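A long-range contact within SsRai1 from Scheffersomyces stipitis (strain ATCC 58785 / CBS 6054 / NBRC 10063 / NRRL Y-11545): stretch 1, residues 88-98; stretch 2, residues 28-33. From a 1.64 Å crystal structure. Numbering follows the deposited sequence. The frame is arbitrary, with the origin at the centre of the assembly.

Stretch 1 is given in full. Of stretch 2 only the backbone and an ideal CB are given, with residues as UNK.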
# COMPACT_ATOMS: atom_id res chain seq x y z
N LYS A 88 -19.46 -21.08 -15.14
CA LYS A 88 -20.61 -21.96 -15.29
C LYS A 88 -20.23 -23.43 -15.12
O LYS A 88 -20.87 -24.18 -14.38
CB LYS A 88 -21.28 -21.76 -16.65
CG LYS A 88 -21.77 -20.35 -16.90
CD LYS A 88 -22.33 -20.22 -18.31
CE LYS A 88 -22.85 -18.81 -18.56
NZ LYS A 88 -21.79 -17.78 -18.39
N CYS A 89 -19.19 -23.86 -15.84
CA CYS A 89 -18.76 -25.25 -15.74
C CYS A 89 -18.19 -25.57 -14.36
O CYS A 89 -18.44 -26.64 -13.81
CB CYS A 89 -17.78 -25.63 -16.87
SG CYS A 89 -16.28 -24.63 -17.05
N LEU A 90 -17.43 -24.63 -13.79
CA LEU A 90 -16.94 -24.80 -12.42
C LEU A 90 -18.11 -24.99 -11.45
O LEU A 90 -18.08 -25.89 -10.60
CB LEU A 90 -16.06 -23.61 -12.01
CG LEU A 90 -15.55 -23.61 -10.56
CD1 LEU A 90 -14.87 -24.95 -10.23
CD2 LEU A 90 -14.59 -22.43 -10.32
N LEU A 91 -19.14 -24.16 -11.57
CA LEU A 91 -20.29 -24.30 -10.68
C LEU A 91 -21.05 -25.60 -10.92
O LEU A 91 -21.59 -26.18 -9.98
CB LEU A 91 -21.25 -23.12 -10.82
CG LEU A 91 -20.60 -21.82 -10.37
CD1 LEU A 91 -21.60 -20.68 -10.49
CD2 LEU A 91 -20.08 -21.95 -8.95
N THR A 92 -21.10 -26.05 -12.17
CA THR A 92 -21.74 -27.33 -12.46
C THR A 92 -20.99 -28.46 -11.73
O THR A 92 -21.60 -29.31 -11.09
CB THR A 92 -21.80 -27.61 -13.97
OG1 THR A 92 -22.56 -26.58 -14.62
CG2 THR A 92 -22.45 -28.98 -14.25
N ALA A 93 -19.67 -28.44 -11.81
CA ALA A 93 -18.86 -29.46 -11.15
C ALA A 93 -18.97 -29.35 -9.63
O ALA A 93 -19.02 -30.35 -8.93
CB ALA A 93 -17.40 -29.36 -11.60
N LEU A 94 -18.99 -28.12 -9.12
CA LEU A 94 -19.07 -27.90 -7.67
C LEU A 94 -20.40 -28.39 -7.10
O LEU A 94 -20.45 -28.98 -6.02
CB LEU A 94 -18.88 -26.41 -7.34
CG LEU A 94 -19.03 -26.02 -5.87
CD1 LEU A 94 -18.01 -26.73 -4.98
CD2 LEU A 94 -18.90 -24.50 -5.74
N THR A 95 -21.47 -28.14 -7.84
CA THR A 95 -22.79 -28.59 -7.42
C THR A 95 -22.80 -30.11 -7.27
O THR A 95 -23.30 -30.65 -6.28
CB THR A 95 -23.87 -28.15 -8.42
OG1 THR A 95 -23.93 -26.71 -8.44
CG2 THR A 95 -25.24 -28.69 -8.01
N LYS A 96 -22.23 -30.79 -8.25
CA LYS A 96 -22.18 -32.25 -8.22
C LYS A 96 -21.39 -32.73 -7.02
O LYS A 96 -21.79 -33.66 -6.32
CB LYS A 96 -21.57 -32.75 -9.52
CG LYS A 96 -21.51 -34.28 -9.66
CD LYS A 96 -20.91 -34.63 -11.01
CE LYS A 96 -20.84 -36.14 -11.22
NZ LYS A 96 -22.19 -36.78 -11.14
N TYR A 97 -20.26 -32.08 -6.76
CA TYR A 97 -19.46 -32.42 -5.59
C TYR A 97 -20.23 -32.22 -4.27
O TYR A 97 -20.21 -33.09 -3.39
CB TYR A 97 -18.14 -31.62 -5.58
CG TYR A 97 -17.41 -31.74 -4.26
CD1 TYR A 97 -16.65 -32.87 -3.98
CD2 TYR A 97 -17.52 -30.76 -3.28
CE1 TYR A 97 -16.00 -33.00 -2.79
CE2 TYR A 97 -16.87 -30.89 -2.07
CZ TYR A 97 -16.11 -32.02 -1.83
OH TYR A 97 -15.45 -32.19 -0.64
N GLU A 98 -20.92 -31.09 -4.13
CA GLU A 98 -21.62 -30.81 -2.89
C GLU A 98 -22.73 -31.83 -2.65
O GLU A 98 -22.89 -32.33 -1.53
CB GLU A 98 -22.13 -29.36 -2.87
CG GLU A 98 -20.96 -28.38 -2.91
CD GLU A 98 -21.38 -26.92 -2.91
OE1 GLU A 98 -22.55 -26.61 -3.25
OE2 GLU A 98 -20.51 -26.08 -2.59
N UNK A 28 -6.84 -31.85 -3.68
CA UNK A 28 -7.88 -31.96 -4.70
C UNK A 28 -9.16 -32.51 -4.08
O UNK A 28 -9.12 -33.50 -3.32
CB UNK A 28 -7.42 -32.85 -5.85
N UNK A 29 -10.29 -31.92 -4.44
CA UNK A 29 -11.58 -32.46 -3.99
C UNK A 29 -12.45 -32.99 -5.14
O UNK A 29 -13.28 -33.86 -4.93
CB UNK A 29 -12.35 -31.38 -3.23
N UNK A 30 -12.26 -32.45 -6.34
CA UNK A 30 -12.92 -33.00 -7.53
C UNK A 30 -12.22 -32.55 -8.80
O UNK A 30 -11.34 -31.70 -8.75
CB UNK A 30 -14.39 -32.58 -7.57
N UNK A 31 -12.60 -33.12 -9.93
CA UNK A 31 -12.04 -32.71 -11.21
C UNK A 31 -13.13 -32.68 -12.25
O UNK A 31 -14.20 -33.25 -12.06
CB UNK A 31 -10.91 -33.64 -11.64
N UNK A 32 -12.88 -31.97 -13.35
CA UNK A 32 -13.73 -32.09 -14.53
C UNK A 32 -12.87 -31.91 -15.77
O UNK A 32 -11.68 -31.61 -15.66
CB UNK A 32 -14.87 -31.07 -14.50
N UNK A 33 -13.45 -32.14 -16.94
CA UNK A 33 -12.66 -32.04 -18.16
C UNK A 33 -13.45 -31.45 -19.32
O UNK A 33 -14.68 -31.42 -19.29
CB UNK A 33 -12.13 -33.42 -18.55

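Stretch 1 is a helix and stretch 2 a strand; their axes approach to 8.9 Å with 135° between their N-to-C directions. The helix turns Cys89, Ala93 and Tyr97 toward the strand, with Leu90 and Leu94 flanking them, so the surface on offer is apolar apart from the hydroxyl of Tyr97 and backbone carbonyls already engaged in helical hydrogen bonds.

At position 28 the ideal CB has no atom of stretch 1 within 5.5 Å, so the contact sets no requirement; many side chains would do, polar or charged ones included. The residue is Glu28, whose carboxylate oxygens are hydrogen-bonded elsewhere in the structure.

Position 29 differs. Its CB points toward the helix and the ideal CB lies 4.0 Å from CE1 of Tyr97, close to an aromatic ring. Phi/psi of -115/-26° departs from extended values, which helps explain how 29 and its neighbour 30 can both face the helix instead of alternating. A medium aliphatic chain, Val, Ile, Leu or Met, would suit the tyrosine ring. The residue is Ile29, with chi1 p and chi2 t. Its CD1 sits over one face of the Tyr97 ring, 4.1 Å from the centroid and 23° off the normal, a CH-pi contact; Ile29 CD1 is 3.8 Å from Tyr97 CE2.

At position 30 the ideal CB is 4.3 Å from Tyr97 CD1 and 5.3 Å from Ala93 O. The small Ala93 leaves room between Tyr97 and Leu90, and the backbone of Leu94 closes the far end. That space calls for a long apolar side chain: Leu, Met or Phe are all plausible. The deposited residue is Phe30, which has the largest covered area of the stretch, 93 Å². With chi1 p, its ring reaches the helix: CE2 is 3.5 Å from Ala93 CB, CD1 is 3.5 Å from Tyr97 CB, and CZ is 3.6 Å from Leu94 CA. Ala93 O lies over one face. The Phe30 and Tyr97 rings are near parallel, with planes at 26°, but slid apart, their centroids 5.3 Å from each other, so they barely overlap.

At position 31 CB points away and finds nothing of stretch 1 within 5.5 Å; the visible atoms discriminate little among residues. It is Ala31.

Position 32 faces the helix again, its ideal CB 4.2 Å from Ala93 CB. Beyond that methyl lie Cys89 and Leu90, a preceding helical turn that a large apolar residue, Leu, Met or Phe, could reach. It is Phe32, again chi1 p. Its CD1 is 3.6 Å from Ala93 CB, so this methyl contacts both phenylalanines. Farther out, Phe32 CE2 meets Cys89 SG at 3.7 Å, the sulfur lying oblique to the ring, and Phe32 CE1 is 4.2 Å from Leu90 CD1. Cys89 O lies over one face.

At position 33 the ideal CB is again beyond 5.5 Å of stretch 1, which therefore imposes no choice; it is Ala33. No hydrogen bond crosses the contact: its 417 Å² of buried surface rests on apolar and aromatic packing.

Stretch 2, residues 28-33: EIFAFA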
# COMPACT_ATOMS: atom_id res chain seq x y z
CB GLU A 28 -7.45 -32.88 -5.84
CG GLU A 28 -8.51 -32.99 -6.95
CD GLU A 28 -8.07 -33.86 -8.11
OE1 GLU A 28 -7.20 -33.43 -8.91
OE2 GLU A 28 -8.61 -34.98 -8.23
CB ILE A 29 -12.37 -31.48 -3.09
CG1 ILE A 29 -12.47 -30.10 -3.74
CG2 ILE A 29 -11.74 -31.39 -1.72
CD1 ILE A 29 -13.60 -29.23 -3.16
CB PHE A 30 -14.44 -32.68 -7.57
CG PHE A 30 -14.77 -31.20 -7.59
CD1 PHE A 30 -14.95 -30.49 -6.40
CD2 PHE A 30 -14.98 -30.52 -8.79
CE1 PHE A 30 -15.29 -29.14 -6.41
CE2 PHE A 30 -15.32 -29.15 -8.80
CZ PHE A 30 -15.49 -28.48 -7.61
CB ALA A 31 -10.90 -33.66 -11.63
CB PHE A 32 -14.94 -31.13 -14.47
CG PHE A 32 -14.60 -29.65 -14.49
CD1 PHE A 32 -14.23 -28.99 -13.32
CD2 PHE A 32 -14.70 -28.92 -15.66
CE1 PHE A 32 -13.95 -27.62 -13.34
CE2 PHE A 32 -14.43 -27.55 -15.69
CZ PHE A 32 -14.05 -26.90 -14.52
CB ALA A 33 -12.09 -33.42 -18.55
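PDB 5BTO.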